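PDB 2G0D: nisin biosynthesis protein NisC from Lactococcus lactis subsp. lactis, which catalyses the cyclisation step of nisin biosynthesis, joining cysteine thiols to dehydrated residues of the precursor peptide to form its thioether rings. Local coordinates for residues Ile160-Ile163 / Asn164-Asn168; Ser230-Gln233 / Lys234-Ile238; Asp254-Val257 / Ala258-Lys262; Ile284-Leu287 / Tyr288-Gly291; Leu341-Lys344 / Lys345-Ser348. All blocks are in the same frame, centred on the assembly; numbering follows the deposited sequence.

How the contacts relate
Contacts 1, 2, 4 and 5 form a chain of touching neighbours, while contact 3 stands slightly apart. Contact 1 meets contact 2 where Ser167 CA lies 3.7 Å from Ala231 CB. Contact 2 meets contact 4 through Ile235 CG2 and Leu287 CD2, 3.8 Å apart, and contact 4 meets contact 5 with Leu289 CD1 and Leu341 CD1 at 3.8 Å. Contact 3 comes within about 4 Å (nearest atoms) of contact 2 without touching. The zinc ion, held by Cys278, Cys324 and His325, lies about 13 Å from the side chain of Leu286 in contact 4; Cys278 precedes that helix by a few residues.

Contact 1: residues Ile160-Ile163 / Asn164-Asn168; sequences ILII and NFLSN
With chi1 at -57°, the hydroxyl of Ser167 sits beside its own backbone N and folds back over the preceding turn, where OG donates to Ile163 O at 2.9 Å. Ser167 N is bonded to the same oxygen at 3.0 Å, so Ile163 O is gripped twice, the two donors arriving from opposite faces of the carbonyl plane. OG lies 38° out of that plane, well off a lone pair. The buried hydroxyl thus has its proton taken up inside its own helix. Leu166 has CG likewise beside the backbone N (chi1 -61°). Its CD1 thereby runs alongside the CG2 branch of Ile162, 3.7 Å away, with both side chains pointing the same way. Beneath them Leu166 N bonds to Ile162 O at 2.8 Å. On the more exposed side, Asn164 runs parallel to Ile160: CB is 3.3 Å from Ile160 O, and ND2 comes to 4.0 Å of Ile160 CG2, a van der Waals contact between the amide and a methyl. The polar end of this asparagine is turned elsewhere, its OD1 accepting from Asn225 ND2. These are i to i+4 pairings along helix 156-168, and successive faces of the turn meet different helices. Ile162 and Phe165 press on helices 140-147 and 100-122, and the Phe165 ring meets Phe124 edge to face. Ile163 and Ser167 rest against Ser228 of helix 226-242, while Leu166 and Ile163 also reach helix 208-221, so that the turn is wedged between four helices.

Contact 2: residues Ser230-Gln233 / Lys234-Ile238; sequences SALQ and KIIFI
Leu232 and Ile236 supply the tight side of this helical turn: they lie side by side, pointing the same way, with the CD1 methyls of the two residues 4.0 Å apart. Leu232 has CG anti to the backbone N (chi1 177°), and CD1 is the branch that faces the isoleucine. Packing against the backbone is closer still. Ile235 CG1 sits only 3.2 Å from Ala231 O and its CD1 follows at 3.6 Å, which brings the aliphatic chain alongside a carbonyl that already accepts from Ile235 N at 3.0 Å. Ile236 repeats the pattern, CG1 lying 3.5 Å from Leu232 O. On this buried face Leu232 rests on Ala216, Ile235 on Leu208 and Ile236 on Phe300. The other face is looser. Ser230, Gln233 and Phe237 are exposed, and Phe237 meets the turn before it only through its backbone and CB, the ring leading away; the bond from Phe237 N to Gln233 O, 2.9 Å, is the firm link there. Lys234 stretches its extended chain away from the turn to give NZ to Thr170 O, and Ser230 OG bonds back to Glu226 O, so these polar ends find partners beyond the turn. Residues 230-238 thus pair a buried aliphatic face with an exposed one of mixed character. The buried face packs against helices 208-221 and 281-294, which is consistent with an outer helix of the double alpha barrel, or alpha toroid, seen in LanC cyclases.

Contact 3: residues Asp254-Val257 / Ala258-Lys262; sequences DGLV and ADELK
Leu261 lays its CD2 methyl against Leu256, 4.0 Å from CB and equally 4.0 Å from CD1, the two side chains crossing at about a right angle. Since Val257 is the N-cap of helix 258-263, this pair spans the positions just before the cap and four after it, which makes it a hydrophobic staple. The polar side of the same helix start is the reciprocal half of a capping box. Glu260 extends back from the first turn and accepts from Val257 N through OE1, 3.1 Å away with an N-H...O angle of 172°, using the anti lone pair; valine has no side-chain acceptor for Glu260 N, so only this half of the box is present. Val257 O is engaged in turn by Leu261 N at 3.0 Å, the first regular bond of the helix. The other carboxylate oxygen, Glu260 OE2, is held by a salt bridge to Lys253 and by the backbone N atoms of Ile267 and Arg268, which fixes the rotation of the group and would favour its charged form. The staple is backed by Phe242 of helix 226-242, while strand 255-256 pairs with 200-201 in a small antiparallel sheet. Asp259, with chi1 at 57°, turns OD1 back to take a bond from Glu260 N (2.9 Å), met from 51° above the carboxylate plane. That same Asp259 OD1 lies 3.3 Å from Val257 CG1.

Contact 4: residues Ile284-Leu287 / Tyr288-Gly291; sequences ISLL and YLYG
Ser285 O is approached by two backbone donors: Leu289 N makes a sound bond at 3.0 Å, while Tyr288 N adds a weak one at 3.3 Å. Tyr288 N also reaches Ile284 O, at a long 3.5 Å and weakly, so this N-H is shared between two carbonyls. What else meets Ile284 O is the ring of Tyr288: the carbonyl oxygen lies in the ring plane at its edge, 3.5 Å from CD2. One atom further along the same edge, Tyr288 CE2 touches Ile284 CG2 at 3.9 Å, the two side chains running side by side. Tyr290 and Leu286 likewise lie side by side. With chi1 at -64° the Tyr290 ring is folded beside its own backbone N and back over the turn, where CE2 is 4.0 Å from Leu286 CB and OH is 3.9 Å from Leu286 CD2. The bond from Tyr290 N to Leu286 O, 2.8 Å, ties the backbone under this pair. Both rings end in polar partners beyond the turn: Tyr288 OH bonds to Glu240, and Tyr290 OH to Leu400 O and Phe402 N, its ring also stacking on Phe405. Each tyrosine thus lies alongside aliphatic carbons and carries a buried hydroxyl to a partner. Because Tyr288 N serves Ile284 O poorly, the C-H of Tyr288 CD2, which points at that oxygen, may contribute a weak C-H...O interaction.

Contact 5: residues Leu341-Lys344 / Lys345-Ser348; sequences LNTK and KFDS
Thr343 and Lys345 cross at about a right angle, and the threonine hydroxyl is the point of crossing. Anti to the backbone N (chi1 177°), OG1 faces the following turn and accepts from Lys345 N at 3.2 Å, which closes an ST turn; it also lies 3.4 Å from Lys345 CG, and a hydrogen bond joins it to Glu305 of helix 298-314. The other branch of the threonine, CG2, leans obliquely towards the Phe346 ring, 3.9 Å from CE2. One face of that ring is covered by Lys345 CB, above its centre, so the ring is met both by the threonine methyl and by the lysine chain. Lys344 and Asp347 meet at a slant: Asp347 OD2 rests against Lys344 CB at 3.3 Å, although the charges do not join, Lys344 NZ being 5.2 Å from OD2. Asp347 OD1 forms a salt bridge with Lys338 NZ. That oxygen also takes a bond of 2.8 Å from a water, which donates to Thr343 O and accepts from Phe346 N at 3.0 Å, pinning the two sides of the bend together. Asp347 N bonds to Lys344 O at 3.1 Å, from 56° above the carbonyl plane, and so closes a type I beta turn from Lys344 to Asp347. The ST turn thus runs into the beta turn, with Phe346 as N-cap: a compact loop joining helices 327-341 and 347-355 of the alpha toroid.

Contact 1: residues Ile160-Ile163 / Asn164-Asn168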
loop_
_atom_site.group_PDB
_atom_site.type_symbol
_atom_site.label_atom_id
_atom_site.label_comp_id
_atom_site.label_asym_id
_atom_site.label_seq_id
_atom_site.Cartn_x
_atom_site.Cartn_y
_atom_site.Cartn_z
ATOM N N ILE A 160 15.666 -6.878 9.600
ATOM C CA ILE A 160 16.872 -7.128 8.823
ATOM C C ILE A 160 16.744 -8.403 7.983
ATOM O O ILE A 160 17.178 -8.439 6.823
ATOM C CB ILE A 160 18.099 -7.118 9.773
ATOM C CG1 ILE A 160 18.460 -5.661 10.087
ATOM C CG2 ILE A 160 19.291 -7.893 9.200
ATOM C CD1 ILE A 160 19.036 -5.488 11.499
ATOM N N LEU A 161 16.121 -9.428 8.568
ATOM C CA LEU A 161 15.823 -10.684 7.881
ATOM C C LEU A 161 14.959 -10.450 6.643
ATOM O O LEU A 161 15.267 -10.980 5.572
ATOM C CB LEU A 161 15.124 -11.683 8.828
ATOM C CG LEU A 161 14.826 -13.085 8.273
ATOM C CD1 LEU A 161 16.072 -14.000 8.340
ATOM C CD2 LEU A 161 13.643 -13.714 9.032
ATOM N N ILE A 162 13.883 -9.677 6.795
ATOM C CA ILE A 162 12.998 -9.294 5.663
ATOM C C ILE A 162 13.743 -8.429 4.620
ATOM O O ILE A 162 13.689 -8.686 3.405
ATOM C CB ILE A 162 11.765 -8.486 6.154
ATOM C CG1 ILE A 162 10.805 -9.371 6.954
ATOM C CG2 ILE A 162 11.035 -7.828 5.005
ATOM C CD1 ILE A 162 9.798 -8.589 7.788
ATOM N N ILE A 163 14.435 -7.400 5.103
ATOM C CA ILE A 163 15.214 -6.503 4.234
ATOM C C ILE A 163 16.231 -7.283 3.388
ATOM O O ILE A 163 16.303 -7.086 2.163
ATOM C CB ILE A 163 15.889 -5.378 5.051
ATOM C CG1 ILE A 163 14.869 -4.278 5.389
ATOM C CG2 ILE A 163 17.115 -4.741 4.297
ATOM C CD1 ILE A 163 15.241 -3.501 6.643
ATOM N N ASN A 164 16.986 -8.180 4.028
ATOM C CA ASN A 164 17.974 -9.002 3.306
ATOM C C ASN A 164 17.307 -9.931 2.301
ATOM O O ASN A 164 17.788 -10.082 1.175
ATOM C CB ASN A 164 18.834 -9.831 4.270
ATOM C CG ASN A 164 19.928 -9.024 4.941
ATOM O OD1 ASN A 164 20.138 -7.848 4.643
ATOM N ND2 ASN A 164 20.639 -9.665 5.873
ATOM N N PHE A 165 16.186 -10.534 2.707
ATOM C CA PHE A 165 15.414 -11.400 1.831
ATOM C C PHE A 165 14.855 -10.675 0.595
ATOM O O PHE A 165 14.968 -11.180 -0.532
ATOM C CB PHE A 165 14.295 -12.079 2.614
ATOM C CG PHE A 165 13.357 -12.881 1.760
ATOM C CD1 PHE A 165 13.604 -14.232 1.514
ATOM C CD2 PHE A 165 12.225 -12.288 1.202
ATOM C CE1 PHE A 165 12.729 -14.977 0.723
ATOM C CE2 PHE A 165 11.351 -13.024 0.406
ATOM C CZ PHE A 165 11.603 -14.368 0.176
ATOM N N LEU A 166 14.246 -9.504 0.797
ATOM C CA LEU A 166 13.804 -8.692 -0.329
ATOM C C LEU A 166 14.950 -8.277 -1.279
ATOM O O LEU A 166 14.850 -8.489 -2.491
ATOM C CB LEU A 166 12.994 -7.461 0.141
ATOM C CG LEU A 166 11.690 -7.712 0.926
ATOM C CD1 LEU A 166 11.080 -6.395 1.547
ATOM C CD2 LEU A 166 10.666 -8.484 0.077
ATOM N N SER A 167 16.009 -7.669 -0.741
ATOM C CA SER A 167 17.179 -7.241 -1.542
ATOM C C SER A 167 17.731 -8.361 -2.417
ATOM O O SER A 167 18.033 -8.150 -3.594
ATOM C CB SER A 167 18.323 -6.723 -0.647
ATOM O OG SER A 167 17.876 -5.646 0.173
ATOM N N ASN A 168 17.862 -9.547 -1.830
ATOM C CA ASN A 168 18.353 -10.715 -2.542
ATOM C C ASN A 168 17.472 -11.122 -3.737
ATOM O O ASN A 168 17.959 -11.721 -4.688
ATOM C CB ASN A 168 18.543 -11.885 -1.580
ATOM C CG ASN A 168 19.123 -13.101 -2.259
ATOM O OD1 ASN A 168 20.295 -13.120 -2.642
ATOM N ND2 ASN A 168 18.305 -14.126 -2.423
#

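Contact 2: residues Ser230-Gln233 / Lys234-Ile238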
loop_
_atom_site.group_PDB
_atom_site.type_symbol
_atom_site.label_atom_id
_atom_site.label_comp_id
_atom_site.label_asym_id
_atom_site.label_seq_id
_atom_site.Cartn_x
_atom_site.Cartn_y
_atom_site.Cartn_z
ATOM N N SER A 230 22.050 -1.238 -2.661
ATOM C CA SER A 230 22.272 -1.705 -4.023
ATOM C C SER A 230 21.001 -2.265 -4.657
ATOM O O SER A 230 20.819 -2.166 -5.869
ATOM C CB SER A 230 23.419 -2.728 -4.097
ATOM O OG SER A 230 24.627 -2.168 -3.587
ATOM N N ALA A 231 20.124 -2.862 -3.854
ATOM C CA ALA A 231 18.830 -3.353 -4.376
ATOM C C ALA A 231 17.937 -2.190 -4.809
ATOM O O ALA A 231 17.295 -2.235 -5.862
ATOM C CB ALA A 231 18.127 -4.204 -3.342
ATOM N N LEU A 232 17.913 -1.151 -3.993
ATOM C CA LEU A 232 17.156 0.064 -4.280
ATOM C C LEU A 232 17.649 0.756 -5.560
ATOM O O LEU A 232 16.848 1.103 -6.427
ATOM C CB LEU A 232 17.277 1.025 -3.091
ATOM C CG LEU A 232 16.620 2.402 -3.184
ATOM C CD1 LEU A 232 15.127 2.264 -3.530
ATOM C CD2 LEU A 232 16.835 3.199 -1.890
ATOM N N GLN A 233 18.968 0.953 -5.652
ATOM C CA GLN A 233 19.605 1.525 -6.836
ATOM C C GLN A 233 19.274 0.758 -8.122
ATOM O O GLN A 233 18.890 1.360 -9.124
ATOM C CB GLN A 233 21.117 1.581 -6.637
ATOM C CG GLN A 233 21.773 2.708 -7.380
ATOM C CD GLN A 233 21.733 4.027 -6.611
ATOM O OE1 GLN A 233 21.238 5.040 -7.126
ATOM N NE2 GLN A 233 22.272 4.026 -5.388
ATOM N N LYS A 234 19.424 -0.568 -8.078
ATOM C CA LYS A 234 19.111 -1.449 -9.207
ATOM C C LYS A 234 17.650 -1.319 -9.650
ATOM O O LYS A 234 17.364 -1.238 -10.847
ATOM C CB LYS A 234 19.415 -2.904 -8.858
ATOM C CG LYS A 234 18.971 -3.888 -9.933
ATOM C CD LYS A 234 19.780 -5.179 -9.920
ATOM C CE LYS A 234 19.281 -6.081 -11.038
ATOM N NZ LYS A 234 19.762 -7.487 -10.917
ATOM N N ILE A 235 16.739 -1.299 -8.678
ATOM C CA ILE A 235 15.317 -1.135 -8.949
ATOM C C ILE A 235 15.072 0.178 -9.701
ATOM O O ILE A 235 14.403 0.179 -10.718
ATOM C CB ILE A 235 14.464 -1.251 -7.652
ATOM C CG1 ILE A 235 14.452 -2.710 -7.164
ATOM C CG2 ILE A 235 13.023 -0.717 -7.868
ATOM C CD1 ILE A 235 13.810 -2.910 -5.800
ATOM N N ILE A 236 15.657 1.275 -9.227
ATOM C CA ILE A 236 15.440 2.554 -9.879
ATOM C C ILE A 236 16.058 2.552 -11.275
ATOM O O ILE A 236 15.434 3.002 -12.232
ATOM C CB ILE A 236 15.934 3.745 -9.029
ATOM C CG1 ILE A 236 15.110 3.859 -7.743
ATOM C CG2 ILE A 236 15.793 5.061 -9.813
ATOM C CD1 ILE A 236 15.816 4.616 -6.640
ATOM N N PHE A 237 17.274 2.013 -11.388
ATOM C CA PHE A 237 17.956 1.846 -12.685
ATOM C C PHE A 237 17.076 1.073 -13.690
ATOM O O PHE A 237 17.055 1.407 -14.887
ATOM C CB PHE A 237 19.313 1.146 -12.474
ATOM C CG PHE A 237 20.106 0.911 -13.744
ATOM C CD1 PHE A 237 21.163 1.747 -14.084
ATOM C CD2 PHE A 237 19.836 -0.184 -14.567
ATOM C CE1 PHE A 237 21.938 1.511 -15.249
ATOM C CE2 PHE A 237 20.593 -0.423 -15.737
ATOM C CZ PHE A 237 21.645 0.428 -16.067
ATOM N N ILE A 238 16.340 0.068 -13.200
ATOM C CA ILE A 238 15.432 -0.709 -14.057
ATOM C C ILE A 238 14.221 0.130 -14.488
ATOM O O ILE A 238 13.772 0.026 -15.626
ATOM C CB ILE A 238 14.982 -2.057 -13.412
ATOM C CG1 ILE A 238 16.175 -3.012 -13.262
ATOM C CG2 ILE A 238 13.880 -2.717 -14.247
ATOM C CD1 ILE A 238 15.905 -4.207 -12.372
#

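Contact 3: residues Asp254-Val257 / Ala258-Lys262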
loop_
_atom_site.group_PDB
_atom_site.type_symbol
_atom_site.label_atom_id
_atom_site.label_comp_id
_atom_site.label_asym_id
_atom_site.label_seq_id
_atom_site.Cartn_x
_atom_site.Cartn_y
_atom_site.Cartn_z
ATOM N N ASP A 254 2.894 -2.666 -17.180
ATOM C CA ASP A 254 2.655 -3.355 -15.908
ATOM C C ASP A 254 3.693 -4.442 -15.669
ATOM O O ASP A 254 3.993 -4.781 -14.526
ATOM C CB ASP A 254 1.277 -4.027 -15.908
ATOM C CG ASP A 254 0.123 -3.064 -15.678
ATOM O OD1 ASP A 254 0.325 -1.827 -15.618
ATOM O OD2 ASP A 254 -1.015 -3.576 -15.576
ATOM N N GLY A 255 4.210 -5.008 -16.754
ATOM C CA GLY A 255 5.133 -6.140 -16.678
ATOM C C GLY A 255 6.154 -6.103 -17.804
ATOM O O GLY A 255 5.856 -5.602 -18.897
ATOM N N LEU A 256 7.357 -6.623 -17.523
ATOM C CA LEU A 256 8.446 -6.733 -18.505
ATOM C C LEU A 256 8.807 -8.195 -18.684
ATOM O O LEU A 256 8.998 -8.912 -17.709
ATOM C CB LEU A 256 9.695 -5.949 -18.076
ATOM C CG LEU A 256 9.560 -4.437 -17.896
ATOM C CD1 LEU A 256 10.842 -3.863 -17.349
ATOM C CD2 LEU A 256 9.143 -3.700 -19.168
ATOM N N VAL A 257 8.889 -8.626 -19.936
ATOM C CA VAL A 257 9.055 -10.046 -20.267
ATOM C C VAL A 257 10.538 -10.360 -20.490
ATOM O O VAL A 257 11.317 -9.467 -20.839
ATOM C CB VAL A 257 8.173 -10.432 -21.474
ATOM C CG1 VAL A 257 8.449 -11.838 -21.951
ATOM C CG2 VAL A 257 6.678 -10.270 -21.130
ATOM N N ALA A 258 10.909 -11.625 -20.264
ATOM C CA ALA A 258 12.302 -12.080 -20.244
ATOM C C ALA A 258 13.150 -11.507 -21.369
ATOM O O ALA A 258 14.247 -11.001 -21.119
ATOM C CB ALA A 258 12.365 -13.614 -20.254
ATOM N N ASP A 259 12.635 -11.580 -22.597
ATOM C CA ASP A 259 13.366 -11.102 -23.777
ATOM C C ASP A 259 13.618 -9.590 -23.760
ATOM O O ASP A 259 14.724 -9.139 -24.083
ATOM C CB ASP A 259 12.687 -11.552 -25.091
ATOM C CG ASP A 259 11.223 -11.103 -25.205
ATOM O OD1 ASP A 259 10.610 -10.715 -24.187
ATOM O OD2 ASP A 259 10.679 -11.148 -26.335
ATOM N N GLU A 260 12.595 -8.823 -23.372
ATOM C CA GLU A 260 12.712 -7.377 -23.222
ATOM C C GLU A 260 13.798 -7.022 -22.206
ATOM O O GLU A 260 14.594 -6.102 -22.434
ATOM C CB GLU A 260 11.373 -6.767 -22.802
ATOM C CG GLU A 260 10.242 -7.034 -23.785
ATOM C CD GLU A 260 8.956 -6.343 -23.395
ATOM O OE1 GLU A 260 8.447 -6.623 -22.292
ATOM O OE2 GLU A 260 8.456 -5.519 -24.198
ATOM N N LEU A 261 13.817 -7.754 -21.091
ATOM C CA LEU A 261 14.846 -7.601 -20.067
ATOM C C LEU A 261 16.238 -7.939 -20.621
ATOM O O LEU A 261 17.203 -7.206 -20.379
ATOM C CB LEU A 261 14.520 -8.473 -18.841
ATOM C CG LEU A 261 13.268 -8.091 -18.033
ATOM C CD1 LEU A 261 12.818 -9.196 -17.092
ATOM C CD2 LEU A 261 13.536 -6.828 -17.259
ATOM N N LYS A 262 16.329 -9.041 -21.371
ATOM C CA LYS A 262 17.592 -9.446 -22.004
ATOM C C LYS A 262 18.055 -8.401 -23.015
ATOM O O LYS A 262 19.225 -8.048 -23.048
ATOM C CB LYS A 262 17.458 -10.814 -22.681
ATOM C CG LYS A 262 17.327 -11.989 -21.711
ATOM C CD LYS A 262 17.392 -13.355 -22.431
ATOM C CE LYS A 262 18.814 -13.709 -22.873
ATOM N NZ LYS A 262 18.918 -15.077 -23.460
#

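Contact 4: residues Ile284-Leu287 / Tyr288-Gly291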
loop_
_atom_site.group_PDB
_atom_site.type_symbol
_atom_site.label_atom_id
_atom_site.label_comp_id
_atom_site.label_asym_id
_atom_site.label_seq_id
_atom_site.Cartn_x
_atom_site.Cartn_y
_atom_site.Cartn_z
ATOM N N ILE A 284 4.389 4.411 -9.099
ATOM C CA ILE A 284 5.802 4.451 -9.496
ATOM C C ILE A 284 6.467 5.763 -9.040
ATOM O O ILE A 284 7.634 5.752 -8.660
ATOM C CB ILE A 284 5.960 4.189 -11.027
ATOM C CG1 ILE A 284 5.648 2.718 -11.353
ATOM C CG2 ILE A 284 7.351 4.616 -11.543
ATOM C CD1 ILE A 284 5.227 2.485 -12.793
ATOM N N SER A 285 5.728 6.879 -9.036
ATOM C CA SER A 285 6.306 8.166 -8.596
ATOM C C SER A 285 6.781 8.113 -7.147
ATOM O O SER A 285 7.692 8.840 -6.773
ATOM C CB SER A 285 5.329 9.333 -8.777
ATOM O OG SER A 285 4.252 9.322 -7.829
ATOM N N LEU A 286 6.150 7.266 -6.330
ATOM C CA LEU A 286 6.575 7.072 -4.927
ATOM C C LEU A 286 7.990 6.471 -4.840
ATOM O O LEU A 286 8.812 6.900 -4.033
ATOM C CB LEU A 286 5.546 6.215 -4.151
ATOM C CG LEU A 286 4.157 6.857 -3.923
ATOM C CD1 LEU A 286 3.130 5.865 -3.313
ATOM C CD2 LEU A 286 4.312 8.054 -3.052
ATOM N N LEU A 287 8.280 5.488 -5.681
ATOM C CA LEU A 287 9.645 4.948 -5.767
ATOM C C LEU A 287 10.680 6.064 -5.990
ATOM O O LEU A 287 11.697 6.100 -5.318
ATOM C CB LEU A 287 9.758 3.901 -6.896
ATOM C CG LEU A 287 11.186 3.398 -7.185
ATOM C CD1 LEU A 287 11.763 2.577 -6.004
ATOM C CD2 LEU A 287 11.217 2.570 -8.466
ATOM N N TYR A 288 10.410 6.975 -6.917
ATOM C CA TYR A 288 11.394 7.975 -7.284
ATOM C C TYR A 288 11.510 9.010 -6.153
ATOM O O TYR A 288 12.599 9.519 -5.848
ATOM C CB TYR A 288 11.000 8.642 -8.605
ATOM C CG TYR A 288 11.372 7.857 -9.864
ATOM C CD1 TYR A 288 12.541 8.171 -10.576
ATOM C CD2 TYR A 288 10.567 6.812 -10.346
ATOM C CE1 TYR A 288 12.914 7.467 -11.732
ATOM C CE2 TYR A 288 10.929 6.102 -11.519
ATOM C CZ TYR A 288 12.103 6.452 -12.206
ATOM O OH TYR A 288 12.491 5.785 -13.356
ATOM N N LEU A 289 10.376 9.296 -5.530
ATOM C CA LEU A 289 10.305 10.258 -4.463
ATOM C C LEU A 289 11.146 9.720 -3.301
ATOM O O LEU A 289 12.100 10.371 -2.863
ATOM C CB LEU A 289 8.825 10.447 -4.046
ATOM C CG LEU A 289 8.608 11.344 -2.832
ATOM C CD1 LEU A 289 9.214 12.736 -3.157
ATOM C CD2 LEU A 289 7.152 11.447 -2.433
ATOM N N TYR A 290 10.774 8.524 -2.821
ATOM C CA TYR A 290 11.422 7.888 -1.694
ATOM C C TYR A 290 12.885 7.544 -1.967
ATOM O O TYR A 290 13.742 7.773 -1.112
ATOM C CB TYR A 290 10.648 6.647 -1.257
ATOM C CG TYR A 290 9.226 6.917 -0.730
ATOM C CD1 TYR A 290 8.903 8.116 -0.064
ATOM C CD2 TYR A 290 8.238 5.959 -0.863
ATOM C CE1 TYR A 290 7.608 8.346 0.434
ATOM C CE2 TYR A 290 6.945 6.177 -0.381
ATOM C CZ TYR A 290 6.641 7.360 0.268
ATOM O OH TYR A 290 5.355 7.557 0.716
ATOM N N GLY A 291 13.166 6.984 -3.144
ATOM C CA GLY A 291 14.562 6.736 -3.588
ATOM C C GLY A 291 15.383 8.012 -3.603
ATOM O O GLY A 291 16.502 8.060 -3.055
#

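Contact 5: residues Leu341-Lys344 / Lys345-Ser348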
loop_
_atom_site.group_PDB
_atom_site.type_symbol
_atom_site.label_atom_id
_atom_site.label_comp_id
_atom_site.label_asym_id
_atom_site.label_seq_id
_atom_site.Cartn_x
_atom_site.Cartn_y
_atom_site.Cartn_z
ATOM N N LEU A 341 7.338 17.743 0.310
ATOM C CA LEU A 341 8.089 18.656 -0.561
ATOM C C LEU A 341 7.613 20.108 -0.489
ATOM O O LEU A 341 8.306 21.028 -0.942
ATOM C CB LEU A 341 8.033 18.146 -2.012
ATOM C CG LEU A 341 8.551 16.710 -2.259
ATOM C CD1 LEU A 341 8.649 16.402 -3.758
ATOM C CD2 LEU A 341 9.906 16.502 -1.632
ATOM N N ASN A 342 6.431 20.320 0.083
ATOM C CA ASN A 342 5.812 21.637 0.068
ATOM C C ASN A 342 5.637 22.139 -1.353
ATOM O O ASN A 342 5.715 23.332 -1.619
ATOM C CB ASN A 342 6.607 22.637 0.912
ATOM C CG ASN A 342 6.743 22.187 2.350
ATOM O OD1 ASN A 342 7.864 22.041 2.874
ATOM N ND2 ASN A 342 5.605 21.941 3.000
ATOM N N THR A 343 5.398 21.204 -2.268
ATOM C CA THR A 343 5.133 21.557 -3.653
ATOM C C THR A 343 3.694 22.029 -3.813
ATOM O O THR A 343 2.809 21.536 -3.130
ATOM C CB THR A 343 5.421 20.382 -4.609
ATOM O OG1 THR A 343 5.083 20.775 -5.937
ATOM C CG2 THR A 343 4.592 19.127 -4.240
ATOM N N LYS A 344 3.474 22.972 -4.727
ATOM C CA LYS A 344 2.146 23.510 -5.021
ATOM C C LYS A 344 1.602 22.942 -6.330
ATOM O O LYS A 344 0.471 23.240 -6.722
ATOM C CB LYS A 344 2.190 25.050 -5.090
ATOM C CG LYS A 344 2.315 25.730 -3.719
ATOM C CD LYS A 344 2.388 27.262 -3.837
ATOM C CE LYS A 344 0.987 27.905 -3.959
ATOM N NZ LYS A 344 1.009 29.419 -3.963
ATOM N N LYS A 345 2.399 22.098 -6.982
ATOM C CA LYS A 345 2.045 21.465 -8.274
ATOM C C LYS A 345 0.694 20.749 -8.362
ATOM O O LYS A 345 0.120 20.641 -9.445
ATOM C CB LYS A 345 3.137 20.470 -8.678
ATOM C CG LYS A 345 4.387 21.136 -9.205
ATOM C CD LYS A 345 5.424 20.111 -9.651
ATOM C CE LYS A 345 6.779 20.792 -9.820
ATOM N NZ LYS A 345 7.101 21.589 -8.576
ATOM N N PHE A 346 0.193 20.237 -7.245
ATOM C CA PHE A 346 -0.991 19.382 -7.283
ATOM C C PHE A 346 -2.174 20.052 -6.600
ATOM O O PHE A 346 -3.203 19.408 -6.289
ATOM C CB PHE A 346 -0.656 18.013 -6.663
ATOM C CG PHE A 346 0.625 17.422 -7.204
ATOM C CD1 PHE A 346 0.696 16.978 -8.531
ATOM C CD2 PHE A 346 1.767 17.375 -6.423
ATOM C CE1 PHE A 346 1.871 16.461 -9.063
ATOM C CE2 PHE A 346 2.968 16.846 -6.951
ATOM C CZ PHE A 346 3.017 16.403 -8.271
ATOM N N ASP A 347 -1.997 21.347 -6.341
ATOM C CA ASP A 347 -2.954 22.139 -5.584
ATOM C C ASP A 347 -4.318 22.218 -6.236
ATOM O O ASP A 347 -5.335 22.091 -5.559
ATOM C CB ASP A 347 -2.400 23.528 -5.310
ATOM C CG ASP A 347 -1.444 23.539 -4.135
ATOM O OD1 ASP A 347 -1.229 22.467 -3.498
ATOM O OD2 ASP A 347 -0.889 24.616 -3.861
ATOM N N SER A 348 -4.328 22.385 -7.550
ATOM C CA SER A 348 -5.563 22.485 -8.307
ATOM C C SER A 348 -6.367 21.193 -8.317
ATOM O O SER A 348 -7.580 21.215 -8.133
ATOM C CB SER A 348 -5.257 22.942 -9.729
ATOM O OG SER A 348 -5.029 24.335 -9.689
HETATM O O HOH W 1 0.645 20.557 -4.262
#